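Local coordinates for protein ethylbenzene dehydrogenase alpha-subunit (Aromatoleum aromaticum, PDB 2IVF) that carries a molybdenum atom, the ligands MGD and MD1 and an iron/sulfur cluster, as a member of the molybdopterin oxidoreductase family, at residues A305-L310 with F462-L467; K726-M729 with L733-N736. One frame throughout, in Å; residues are numbered along the deposited sequence.

Coming from the N terminus, the chain first reaches contact 1 at helix 303-316. It then runs through some 150 residues of helix, strand and loop before helix 454-467 returns at 462-467 to close that long excursion. Contact 2 comes only afterwards: the end of helix 723-727 meets 733-736 across a three-residue turn that leads into helix 736-749. The two therefore follow one another in series, without crossing. Contact 1 joins two helices beside a parallel sheet; contact 2 shapes the link between consecutive helices. They lie on opposite sides of the chain's centre, their centres about 50 Å apart and their nearest atoms about 35 Å apart.

Contact 1. Residues A305-L310 with F462-L467; sequences AFWLGL and FLAMAL
The backbone oxygens of Ala464 and Met465, whose side chains press on the indole of Trp307, both hydrogen-bond Ser468 OG. The partner helix has a similar feature, Trp307 O bonding to Ser311 OG. No hydrogen bond crosses between 305-310 and 462-467, so what joins them is apolar packing. Trp307 carries most of it. Its CG lies anti to the carbonyl carbon (chi1 -72°), and the six-membered part of the indole reaches out to the second helix. Ala464 CB comes in obliquely, 3.6 Å from Trp307 CE3; with only a methyl at this point, the ring can approach closely. The CB of Met465 does not aim at Trp307; the bends at chi2 and chi3 bring its terminal methyl to the indole, with CE 3.7 Å from Trp307 CZ3 and 3.8 Å from Trp307 CH2.

Segments 305-310 and 462-467 run nearly parallel, their axes 18° apart in direction and 8.7 Å apart at closest approach. Helix 303-316 follows the edge strand 294-296 of a parallel four-stranded sheet, and helix 454-467 follows the opposite edge strand 440-444, a layered alpha/beta plan with Rossmann-like strand order 3-2-1-4. Trp307 meets Phe251 of strand 249-253 edge-to-face, tying the helix pair to the sheet, and its side chain lies about 7 Å from the bound MGD. Phe306 holds one face of the indole, its CE2 lying 3.8 Å above the ring plane and over the centre. Apart from the indole, Leu308 CD2 meets Leu463 CD2 at 4.0 Å, the two side chains crossing at about a right angle. The CB of Leu308 points away from the other helix, and it is the branched end that turns back to make this touch, while Leu409 and Tyr412 pack against the same leucine.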
loop_
_atom_site.group_PDB
_atom_site.type_symbol
_atom_site.label_atom_id
_atom_site.label_comp_id
_atom_site.label_asym_id
_atom_site.label_seq_id
_atom_site.Cartn_x
_atom_site.Cartn_y
_atom_site.Cartn_z
ATOM N N ALA A 305 -25.178 9.927 -13.469
ATOM C CA ALA A 305 -25.484 10.484 -14.778
ATOM C C ALA A 305 -24.806 9.629 -15.862
ATOM O O ALA A 305 -25.342 9.440 -16.960
ATOM C CB ALA A 305 -25.057 11.957 -14.851
ATOM N N PHE A 306 -23.597 9.181 -15.589
ATOM C CA PHE A 306 -22.886 8.343 -16.570
ATOM C C PHE A 306 -23.689 7.076 -16.810
ATOM O O PHE A 306 -24.012 6.723 -17.943
ATOM C CB PHE A 306 -21.448 8.069 -16.144
ATOM C CG PHE A 306 -20.772 6.974 -16.952
ATOM C CD1 PHE A 306 -20.257 7.224 -18.222
ATOM C CD2 PHE A 306 -20.683 5.699 -16.453
ATOM C CE1 PHE A 306 -19.679 6.197 -18.964
ATOM C CE2 PHE A 306 -20.131 4.693 -17.192
ATOM C CZ PHE A 306 -19.619 4.946 -18.446
ATOM N N TRP A 307 -24.062 6.411 -15.736
ATOM C CA TRP A 307 -24.706 5.119 -15.853
ATOM C C TRP A 307 -26.136 5.247 -16.361
ATOM O O TRP A 307 -26.586 4.394 -17.122
ATOM C CB TRP A 307 -24.679 4.354 -14.540
ATOM C CG TRP A 307 -23.375 3.859 -14.202
ATOM C CD1 TRP A 307 -22.572 4.331 -13.247
ATOM C CD2 TRP A 307 -22.692 2.778 -14.823
ATOM N NE1 TRP A 307 -21.406 3.625 -13.218
ATOM C CE2 TRP A 307 -21.462 2.647 -14.177
ATOM C CE3 TRP A 307 -23.010 1.891 -15.865
ATOM C CZ2 TRP A 307 -20.532 1.677 -14.534
ATOM C CZ3 TRP A 307 -22.073 0.929 -16.217
ATOM C CH2 TRP A 307 -20.871 0.821 -15.541
ATOM N N LEU A 308 -26.800 6.340 -16.045
ATOM C CA LEU A 308 -28.114 6.551 -16.611
ATOM C C LEU A 308 -27.981 6.840 -18.141
ATOM O O LEU A 308 -28.833 6.459 -18.946
ATOM C CB LEU A 308 -28.810 7.676 -15.869
ATOM C CG LEU A 308 -29.158 7.344 -14.404
ATOM C CD1 LEU A 308 -29.659 8.582 -13.633
ATOM C CD2 LEU A 308 -30.213 6.219 -14.347
ATOM N N GLY A 309 -26.941 7.554 -18.528
ATOM C CA GLY A 309 -26.656 7.784 -19.953
ATOM C C GLY A 309 -26.486 6.468 -20.690
ATOM O O GLY A 309 -27.056 6.268 -21.787
ATOM N N LEU A 310 -25.757 5.541 -20.076
ATOM C CA LEU A 310 -25.573 4.206 -20.638
ATOM C C LEU A 310 -26.918 3.486 -20.760
ATOM O O LEU A 310 -27.179 2.802 -21.738
ATOM C CB LEU A 310 -24.614 3.366 -19.800
ATOM C CG LEU A 310 -23.138 3.331 -20.256
ATOM C CD1 LEU A 310 -22.526 4.714 -20.512
ATOM C CD2 LEU A 310 -22.290 2.472 -19.317
ATOM N N PHE A 462 -26.369 -0.553 -11.322
ATOM C CA PHE A 462 -27.165 -1.776 -11.396
ATOM C C PHE A 462 -28.274 -1.763 -12.428
ATOM O O PHE A 462 -28.612 -2.812 -12.986
ATOM C CB PHE A 462 -27.675 -2.158 -10.003
ATOM C CG PHE A 462 -26.576 -2.511 -9.079
ATOM C CD1 PHE A 462 -25.639 -3.426 -9.484
ATOM C CD2 PHE A 462 -26.440 -1.933 -7.827
ATOM C CE1 PHE A 462 -24.551 -3.786 -8.656
ATOM C CE2 PHE A 462 -25.357 -2.304 -7.005
ATOM C CZ PHE A 462 -24.412 -3.196 -7.441
ATOM N N LEU A 463 -28.820 -0.591 -12.735
ATOM C CA LEU A 463 -29.833 -0.472 -13.780
ATOM C C LEU A 463 -29.230 -0.808 -15.128
ATOM O O LEU A 463 -29.812 -1.537 -15.892
ATOM C CB LEU A 463 -30.463 0.939 -13.776
ATOM C CG LEU A 463 -31.445 1.201 -14.915
ATOM C CD1 LEU A 463 -32.625 0.181 -14.872
ATOM C CD2 LEU A 463 -31.942 2.670 -14.871
ATOM N N ALA A 464 -28.010 -0.336 -15.380
ATOM C CA ALA A 464 -27.299 -0.683 -16.621
ATOM C C ALA A 464 -26.973 -2.176 -16.695
ATOM O O ALA A 464 -27.031 -2.792 -17.779
ATOM C CB ALA A 464 -26.005 0.183 -16.745
ATOM N N MET A 465 -26.571 -2.750 -15.560
ATOM C CA MET A 465 -26.323 -4.187 -15.481
ATOM C C MET A 465 -27.613 -4.961 -15.716
ATOM O O MET A 465 -27.605 -5.966 -16.382
ATOM C CB MET A 465 -25.685 -4.578 -14.157
ATOM C CG MET A 465 -24.382 -3.878 -13.912
ATOM S SD MET A 465 -23.179 -4.209 -15.287
ATOM C CE MET A 465 -22.250 -2.675 -15.288
ATOM N N ALA A 466 -28.720 -4.517 -15.156
ATOM C CA ALA A 466 -30.016 -5.154 -15.420
ATOM C C ALA A 466 -30.405 -5.154 -16.903
ATOM O O ALA A 466 -30.885 -6.170 -17.474
ATOM C CB ALA A 466 -31.118 -4.427 -14.622
ATOM N N LEU A 467 -30.289 -3.973 -17.496
ATOM C CA LEU A 467 -30.720 -3.754 -18.858
ATOM C C LEU A 467 -29.866 -4.597 -19.791
ATOM O O LEU A 467 -30.334 -4.984 -20.813
ATOM C CB LEU A 467 -30.615 -2.281 -19.240
ATOM C CG LEU A 467 -31.675 -1.391 -18.616
ATOM C CD1 LEU A 467 -31.240 0.100 -18.762
ATOM C CD2 LEU A 467 -33.090 -1.678 -19.204
#

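Contact 2. Residues K726-M729 with L733-N736; sequences KFTM and LLTN
This is a local helix-to-helix turn: helix 723-727 ends at 726-729, and the chain comes back on itself at 733-736 before entering helix 736-749. One backbone hydrogen bond closes it, from Leu733 N to Thr728 O at 2.8 Å. The N-H points almost straight at the oxygen (171°), although the nitrogen sits 32° off the carbonyl plane. Met729, at positive phi, ends the helix in a Schellman motif, and one of its bonds back into the last turn runs from Met729 N to Lys726 O at 3.1 Å.

Thr728 shapes the turn from within. Its OG1 stands between the backbone N and the carbonyl carbon (chi1 64°), where it bonds to Tyr724 O in the preceding helical turn and to Gly731 N in the link. The same rotamer puts the methyl CG2 anti to the carbonyl carbon, 3.8 Å from Leu734 CD2. On another side of the turn the extended chain of Met729 passes obliquely over Leu733, with Met729 CE 3.5 Å from Leu733 CD1, tighter than usual van der Waals contact, and Met729 SD 3.7 Å from that same methyl.

Two neighbouring helices and the helix that follows hold the turn from outside. Trp688 of helix 687-704 bonds through NE1 to Leu733 O and meets the Phe727 ring, while Asp738 OD2 of helix 736-749 takes both Leu734 N and Thr735 N, and Thr735 is the N-cap of that helix. Arg205 of helix 197-210 bonds through NE to Phe727 O and through NH2 to Lys726 O. The carbonyl end of a helix carries partial negative charge, so a guanidinium placed there probably stabilises it, while Leu733 N supplies Thr728 O with a donor from the returning chain.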
loop_
_atom_site.group_PDB
_atom_site.type_symbol
_atom_site.label_atom_id
_atom_site.label_comp_id
_atom_site.label_asym_id
_atom_site.label_seq_id
_atom_site.Cartn_x
_atom_site.Cartn_y
_atom_site.Cartn_z
ATOM N N LYS A 726 -17.261 -16.640 31.975
ATOM C CA LYS A 726 -18.033 -16.669 30.753
ATOM C C LYS A 726 -17.156 -16.364 29.561
ATOM O O LYS A 726 -17.178 -17.100 28.594
ATOM C CB LYS A 726 -19.224 -15.720 30.844
ATOM C CG LYS A 726 -20.343 -16.343 31.659
ATOM C CD LYS A 726 -21.314 -15.353 32.175
ATOM C CE LYS A 726 -22.188 -14.770 31.104
ATOM N NZ LYS A 726 -22.917 -15.796 30.321
ATOM N N PHE A 727 -16.357 -15.309 29.649
ATOM C CA PHE A 727 -15.474 -14.929 28.571
ATOM C C PHE A 727 -14.568 -16.076 28.163
ATOM O O PHE A 727 -14.376 -16.315 26.989
ATOM C CB PHE A 727 -14.626 -13.726 28.960
ATOM C CG PHE A 727 -13.811 -13.220 27.866
ATOM C CD1 PHE A 727 -14.370 -12.380 26.908
ATOM C CD2 PHE A 727 -12.492 -13.606 27.732
ATOM C CE1 PHE A 727 -13.623 -11.938 25.847
ATOM C CE2 PHE A 727 -11.730 -13.152 26.677
ATOM C CZ PHE A 727 -12.309 -12.324 25.719
ATOM N N THR A 728 -13.956 -16.737 29.124
ATOM C CA THR A 728 -12.975 -17.767 28.821
ATOM C C THR A 728 -13.602 -19.167 28.651
ATOM O O THR A 728 -12.854 -20.183 28.525
ATOM C CB THR A 728 -11.893 -17.835 29.950
ATOM O OG1 THR A 728 -12.503 -18.239 31.171
ATOM C CG2 THR A 728 -11.143 -16.514 30.157
ATOM N N MET A 729 -14.946 -19.250 28.698
ATOM C CA MET A 729 -15.636 -20.541 28.746
ATOM C C MET A 729 -15.022 -21.402 29.846
ATOM O O MET A 729 -14.530 -22.518 29.602
ATOM C CB MET A 729 -15.565 -21.273 27.415
ATOM C CG MET A 729 -16.306 -20.595 26.287
ATOM S SD MET A 729 -16.133 -21.532 24.762
ATOM C CE MET A 729 -16.605 -20.358 23.510
ATOM N N LEU A 733 -10.754 -21.105 26.935
ATOM C CA LEU A 733 -10.177 -20.137 26.025
ATOM C C LEU A 733 -9.359 -19.075 26.780
ATOM O O LEU A 733 -9.905 -18.123 27.325
ATOM C CB LEU A 733 -11.314 -19.479 25.260
ATOM C CG LEU A 733 -12.138 -20.439 24.409
ATOM C CD1 LEU A 733 -13.181 -19.661 23.599
ATOM C CD2 LEU A 733 -11.245 -21.291 23.497
ATOM N N LEU A 734 -8.041 -19.265 26.809
ATOM C CA LEU A 734 -7.108 -18.351 27.458
ATOM C C LEU A 734 -6.123 -17.698 26.491
ATOM O O LEU A 734 -5.573 -16.640 26.792
ATOM C CB LEU A 734 -6.293 -19.091 28.494
ATOM C CG LEU A 734 -7.127 -19.639 29.651
ATOM C CD1 LEU A 734 -6.249 -20.439 30.599
ATOM C CD2 LEU A 734 -7.874 -18.528 30.328
ATOM N N THR A 735 -5.869 -18.342 25.355
ATOM C CA THR A 735 -4.838 -17.868 24.427
ATOM C C THR A 735 -5.370 -17.874 23.018
ATOM O O THR A 735 -6.335 -18.544 22.714
ATOM C CB THR A 735 -3.651 -18.775 24.468
ATOM O OG1 THR A 735 -4.023 -20.025 23.876
ATOM C CG2 THR A 735 -3.193 -18.998 25.933
ATOM N N ASN A 736 -4.740 -17.095 22.163
ATOM C CA ASN A 736 -5.016 -17.168 20.743
ATOM C C ASN A 736 -4.994 -18.574 20.193
ATOM O O ASN A 736 -5.846 -18.907 19.398
ATOM C CB ASN A 736 -4.062 -16.298 19.923
ATOM C CG ASN A 736 -4.492 -14.810 19.903
ATOM O OD1 ASN A 736 -5.097 -14.325 20.863
ATOM N ND2 ASN A 736 -4.245 -14.128 18.784
#